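Local coordinates for protein transcription termination factor FttA (Methanosarcina mazei, PDB 2XR1) that probably terminates archaeal transcription by cutting the nascent RNA at the exit channel of RNA polymerase, as a dimeric zinc-dependent nuclease with both endonuclease and 5'-3' exonuclease activity, at residues H332-A337 / T455-T460; T361-P366 / V427-E432. All coordinates share one frame; numbering follows the deposited sequence.

Interaction 1: H332-A337 / T455-T460; sequences HILGSA and TAIHAT. With ZN (zinc ion), chain E.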
loop_
_atom_site.group_PDB
_atom_site.type_symbol
_atom_site.label_atom_id
_atom_site.label_comp_id
_atom_site.label_asym_id
_atom_site.label_seq_id
_atom_site.Cartn_x
_atom_site.Cartn_y
_atom_site.Cartn_z
ATOM N N HIS B 332 -11.995 25.031 -12.128
ATOM C CA HIS B 332 -12.304 23.993 -13.112
ATOM C C HIS B 332 -13.802 23.987 -13.400
ATOM O O HIS B 332 -14.211 24.183 -14.523
ATOM C CB HIS B 332 -11.814 22.663 -12.556
ATOM C CG HIS B 332 -12.164 21.459 -13.377
ATOM N ND1 HIS B 332 -11.714 21.275 -14.663
ATOM C CD2 HIS B 332 -12.849 20.337 -13.053
ATOM C CE1 HIS B 332 -12.114 20.091 -15.100
ATOM N NE2 HIS B 332 -12.805 19.501 -14.142
ATOM N N ILE B 333 -14.623 23.725 -12.388
ATOM C CA ILE B 333 -16.066 23.815 -12.520
ATOM C C ILE B 333 -16.587 24.394 -11.238
ATOM O O ILE B 333 -15.826 24.541 -10.296
ATOM C CB ILE B 333 -16.773 22.486 -12.804
ATOM C CG1 ILE B 333 -16.589 21.481 -11.681
ATOM C CG2 ILE B 333 -16.350 21.942 -14.078
ATOM C CD1 ILE B 333 -17.505 20.189 -11.815
ATOM N N LEU B 334 -17.866 24.736 -11.236
ATOM C CA LEU B 334 -18.531 25.320 -10.109
ATOM C C LEU B 334 -18.260 24.519 -8.907
ATOM O O LEU B 334 -18.706 23.405 -8.811
ATOM C CB LEU B 334 -20.056 25.385 -10.344
ATOM C CG LEU B 334 -20.896 26.076 -9.270
ATOM C CD1 LEU B 334 -20.536 27.562 -9.111
ATOM C CD2 LEU B 334 -22.364 25.881 -9.583
ATOM N N GLY B 335 -17.528 25.094 -7.969
ATOM C CA GLY B 335 -17.311 24.469 -6.660
ATOM C C GLY B 335 -16.075 23.635 -6.602
ATOM O O GLY B 335 -15.817 23.041 -5.569
ATOM N N SER B 336 -15.323 23.576 -7.697
ATOM C CA SER B 336 -14.102 22.744 -7.753
ATOM C C SER B 336 -13.095 23.230 -6.731
ATOM O O SER B 336 -12.906 24.414 -6.519
ATOM C CB SER B 336 -13.469 22.717 -9.152
ATOM O OG SER B 336 -12.929 23.985 -9.592
ATOM N N ALA B 337 -12.450 22.314 -6.063
ATOM C CA ALA B 337 -11.568 22.715 -4.983
ATOM C C ALA B 337 -10.201 22.134 -5.170
ATOM O O ALA B 337 -10.003 21.142 -5.828
ATOM C CB ALA B 337 -12.137 22.336 -3.630
ATOM N N THR B 455 -27.161 24.254 -14.720
ATOM C CA THR B 455 -26.945 25.678 -14.850
ATOM C C THR B 455 -27.727 26.400 -13.800
ATOM O O THR B 455 -27.228 27.334 -13.213
ATOM C CB THR B 455 -27.367 26.169 -16.261
ATOM O OG1 THR B 455 -26.606 25.451 -17.264
ATOM C CG2 THR B 455 -27.121 27.654 -16.389
ATOM N N ALA B 456 -28.971 25.994 -13.575
ATOM C CA ALA B 456 -29.770 26.532 -12.466
ATOM C C ALA B 456 -28.956 26.567 -11.167
ATOM O O ALA B 456 -28.915 27.576 -10.495
ATOM C CB ALA B 456 -31.046 25.713 -12.283
ATOM N N ILE B 457 -28.250 25.484 -10.867
ATOM C CA ILE B 457 -27.483 25.392 -9.627
ATOM C C ILE B 457 -26.451 26.492 -9.505
ATOM O O ILE B 457 -26.197 26.942 -8.401
ATOM C CB ILE B 457 -26.835 24.004 -9.468
ATOM C CG1 ILE B 457 -27.936 22.976 -9.193
ATOM C CG2 ILE B 457 -25.838 24.018 -8.323
ATOM C CD1 ILE B 457 -27.718 21.636 -9.767
ATOM N N HIS B 458 -25.847 26.919 -10.623
ATOM C CA HIS B 458 -24.865 28.036 -10.602
ATOM C C HIS B 458 -25.527 29.268 -9.947
ATOM O O HIS B 458 -24.953 29.937 -9.075
ATOM C CB HIS B 458 -24.361 28.388 -12.017
ATOM C CG HIS B 458 -23.452 27.361 -12.624
ATOM N ND1 HIS B 458 -23.815 26.041 -12.769
ATOM C CD2 HIS B 458 -22.202 27.463 -13.134
ATOM C CE1 HIS B 458 -22.815 25.369 -13.318
ATOM N NE2 HIS B 458 -21.831 26.212 -13.563
ATOM N N ALA B 459 -26.769 29.529 -10.337
ATOM C CA ALA B 459 -27.477 30.686 -9.841
ATOM C C ALA B 459 -27.612 30.690 -8.315
ATOM O O ALA B 459 -27.774 31.737 -7.705
ATOM C CB ALA B 459 -28.839 30.791 -10.508
ATOM N N THR B 460 -27.558 29.516 -7.707
ATOM C CA THR B 460 -27.729 29.367 -6.277
ATOM C C THR B 460 -26.423 29.532 -5.535
ATOM O O THR B 460 -26.417 29.633 -4.300
ATOM C CB THR B 460 -28.263 27.963 -5.961
ATOM O OG1 THR B 460 -29.683 27.937 -6.143
ATOM C CG2 THR B 460 -27.930 27.544 -4.546
HETATM ZN ZN ZN E . -13.161 17.308 -13.854
#

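Interaction 2: T361-P366 / V427-E432; sequences TRLFDP and VMIVLE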
loop_
_atom_site.group_PDB
_atom_site.type_symbol
_atom_site.label_atom_id
_atom_site.label_comp_id
_atom_site.label_asym_id
_atom_site.label_seq_id
_atom_site.Cartn_x
_atom_site.Cartn_y
_atom_site.Cartn_z
ATOM N N THR B 361 -11.240 32.655 -16.192
ATOM C CA THR B 361 -12.126 32.238 -17.270
ATOM C C THR B 361 -13.407 33.049 -17.180
ATOM O O THR B 361 -13.527 33.891 -16.292
ATOM C CB THR B 361 -12.406 30.715 -17.194
ATOM O OG1 THR B 361 -13.016 30.380 -15.935
ATOM C CG2 THR B 361 -11.080 29.923 -17.377
ATOM N N ARG B 362 -14.345 32.846 -18.100
ATOM C CA ARG B 362 -15.579 33.585 -18.033
ATOM C C ARG B 362 -16.329 33.332 -16.726
ATOM O O ARG B 362 -17.015 34.214 -16.247
ATOM C CB ARG B 362 -16.502 33.279 -19.236
ATOM C CG ARG B 362 -15.928 33.605 -20.610
ATOM C CD ARG B 362 -15.475 35.033 -20.712
ATOM N NE ARG B 362 -16.647 35.866 -20.709
ATOM C CZ ARG B 362 -17.311 36.203 -21.805
ATOM N NH1 ARG B 362 -16.875 35.804 -23.006
ATOM N NH2 ARG B 362 -18.401 36.961 -21.710
ATOM N N LEU B 363 -16.225 32.134 -16.163
ATOM C CA LEU B 363 -17.017 31.758 -14.988
ATOM C C LEU B 363 -16.253 31.873 -13.668
ATOM O O LEU B 363 -16.828 32.257 -12.640
ATOM C CB LEU B 363 -17.534 30.318 -15.109
ATOM C CG LEU B 363 -18.678 29.971 -16.066
ATOM C CD1 LEU B 363 -18.807 28.476 -16.085
ATOM C CD2 LEU B 363 -19.971 30.561 -15.614
ATOM N N PHE B 364 -14.977 31.529 -13.681
ATOM C CA PHE B 364 -14.232 31.328 -12.437
ATOM C C PHE B 364 -12.922 32.112 -12.338
ATOM O O PHE B 364 -12.454 32.692 -13.322
ATOM C CB PHE B 364 -13.917 29.863 -12.294
ATOM C CG PHE B 364 -15.109 28.973 -12.477
ATOM C CD1 PHE B 364 -16.189 29.039 -11.581
ATOM C CD2 PHE B 364 -15.144 28.036 -13.529
ATOM C CE1 PHE B 364 -17.273 28.193 -11.740
ATOM C CE2 PHE B 364 -16.245 27.202 -13.698
ATOM C CZ PHE B 364 -17.303 27.273 -12.802
ATOM N N ASP B 365 -12.373 32.164 -11.132
ATOM C CA ASP B 365 -11.076 32.798 -10.901
ATOM C C ASP B 365 -10.018 31.711 -11.048
ATOM O O ASP B 365 -10.341 30.537 -11.053
ATOM C CB ASP B 365 -11.000 33.406 -9.507
ATOM C CG ASP B 365 -12.012 34.524 -9.284
ATOM O OD1 ASP B 365 -11.943 35.592 -9.981
ATOM O OD2 ASP B 365 -12.878 34.329 -8.365
ATOM N N PRO B 366 -8.748 32.107 -11.168
ATOM C CA PRO B 366 -7.701 31.109 -11.356
ATOM C C PRO B 366 -7.556 30.206 -10.178
ATOM O O PRO B 366 -7.848 30.615 -9.072
ATOM C CB PRO B 366 -6.407 31.946 -11.486
ATOM C CG PRO B 366 -6.819 33.404 -11.655
ATOM C CD PRO B 366 -8.250 33.516 -11.209
ATOM N N VAL B 427 -19.571 27.188 -22.932
ATOM C CA VAL B 427 -20.053 27.295 -24.311
ATOM C C VAL B 427 -21.288 28.190 -24.398
ATOM O O VAL B 427 -21.402 29.006 -25.287
ATOM C CB VAL B 427 -20.360 25.925 -24.948
ATOM C CG1 VAL B 427 -20.973 26.101 -26.329
ATOM C CG2 VAL B 427 -19.134 25.108 -25.051
ATOM N N MET B 428 -22.202 28.050 -23.457
ATOM C CA MET B 428 -23.440 28.879 -23.441
ATOM C C MET B 428 -23.120 30.352 -23.323
ATOM O O MET B 428 -23.749 31.156 -23.946
ATOM C CB MET B 428 -24.358 28.472 -22.282
ATOM C CG MET B 428 -24.914 27.063 -22.397
ATOM S SD MET B 428 -25.611 26.437 -20.848
ATOM C CE MET B 428 -26.926 27.680 -20.619
ATOM N N ILE B 429 -22.130 30.710 -22.516
ATOM C CA ILE B 429 -21.807 32.126 -22.332
ATOM C C ILE B 429 -21.274 32.725 -23.611
ATOM O O ILE B 429 -21.574 33.867 -23.928
ATOM C CB ILE B 429 -20.785 32.361 -21.211
ATOM C CG1 ILE B 429 -21.474 32.188 -19.865
ATOM C CG2 ILE B 429 -20.210 33.793 -21.284
ATOM C CD1 ILE B 429 -20.496 31.970 -18.755
ATOM N N VAL B 430 -20.503 31.948 -24.350
ATOM C CA VAL B 430 -19.992 32.399 -25.622
ATOM C C VAL B 430 -21.128 32.562 -26.637
ATOM O O VAL B 430 -21.198 33.584 -27.334
ATOM C CB VAL B 430 -18.856 31.475 -26.107
ATOM C CG1 VAL B 430 -18.578 31.676 -27.570
ATOM C CG2 VAL B 430 -17.620 31.761 -25.293
ATOM N N LEU B 431 -22.021 31.574 -26.698
ATOM C CA LEU B 431 -23.101 31.577 -27.694
ATOM C C LEU B 431 -24.077 32.729 -27.467
ATOM O O LEU B 431 -24.344 33.494 -28.380
ATOM C CB LEU B 431 -23.841 30.244 -27.704
ATOM C CG LEU B 431 -23.015 29.067 -28.225
ATOM C CD1 LEU B 431 -23.665 27.773 -27.868
ATOM C CD2 LEU B 431 -22.827 29.133 -29.720
ATOM N N GLU B 432 -24.578 32.893 -26.250
ATOM C CA GLU B 432 -25.534 33.960 -25.989
ATOM C C GLU B 432 -24.970 35.328 -26.382
ATOM O O GLU B 432 -25.676 36.147 -26.962
ATOM C CB GLU B 432 -26.019 33.949 -24.524
ATOM C CG GLU B 432 -25.416 35.044 -23.555
ATOM C CD GLU B 432 -26.190 36.373 -23.552
ATOM O OE1 GLU B 432 -27.436 36.351 -23.599
ATOM O OE2 GLU B 432 -25.554 37.450 -23.464
#

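Interaction 1: H332-A337 / T455-T460
A hydrogen bond of 2.8 Å from Ser336 N to Ile333 O closes the type II turn that presents Leu334 to the ring of His458. Leu334 holds CG anti to its own nitrogen (chi1 -176°), which extends the side chain out to the imidazole. Its CD2 methyl comes down over one face, nearly along the ring normal and 3.6 Å from the centroid of the His458 ring, a CH-pi contact. CB follows toward the other end of the ring, 3.8 Å from His458 NE2, and the same CD2 also meets Ile457 CG2 at 4.1 Å. A branched apolar side chain suits this place because Pro271 and Leu275 flank it as well. The imidazole offers Leu334 a flat face while its ND1 bonds to Ala454 O, one turn back in the helix, which fixes how the ring is turned. Gly335 takes the third position of the turn with a positive phi, where glycine is common. His332 N gives a 2.9 Å bond to Ser336 OG, and His332 NE2 binds zinc at 2.2 Å. His245, His247 and Asp355 complete this zinc site of the metallo-beta-lactamase fold; the loop that carries His332 packs against helix 451-460 of the beta-CASP region.

Interaction 2: T361-P366 / V427-E432
Ile429 meets the loop through both of its branches, CG2 against Arg362 and CD1 against Leu363. With CG1 anti to the carbonyl carbon (chi1 -75°) and CG2 anti to the backbone N, the branches spread to the two partners. The CG2 methyl lies over one face of the Arg362 guanidinium, offset toward its rim and 3.7 Å from NH2. Arg362 is no extended chain: bends at chi2 (-55°) and chi3 (-70°) fold it back so that the flat group rests on the methyl. NH1 makes salt bridges to Glu397 and Glu433, which would be expected to hold the group. Arginine suits the position: its flat face can lie against a methyl while the N-H groups round its edge bond to acids. CB of Leu363 does not point at Ile429, but the end of the side chain swings round, bringing CD2 to 3.5 Å from Ile429 CD1 in plain apolar packing. An ST motif, Phe364 N to Thr361 OG1 at 3.2 Å, shapes the loop, and Leu363 CB sits over the centre of the Phe364 ring. Helix 423-436 thus turns Ile429 to the loop between strands 348-352 and 376-380, while Val427 and Val430 pack on helix 393-409 and Leu431 reaches strand 506-509.

Both interactions join the metallo-beta-lactamase part of the chain to the beta-CASP part, and their centres lie about 12 Å apart. In sequence the order is 332-337, 361-366, 427-432, 455-460, so interaction 2 falls between the two halves of interaction 1. The two loops follow strands 323-329 and 348-352 of one mixed sheet; the helical partners belong to helices 423-436 and 451-460. The contacts also touch each other: the Phe364 ring packs on the backbone of Ile333 and Leu334, and Met428 SD meets Thr455 OG1. Together they form one seam that starts at the zinc ligand of interaction 1 and runs on away from the metal through interaction 2, consistent with an active site between the two domains, as in other beta-CASP nucleases.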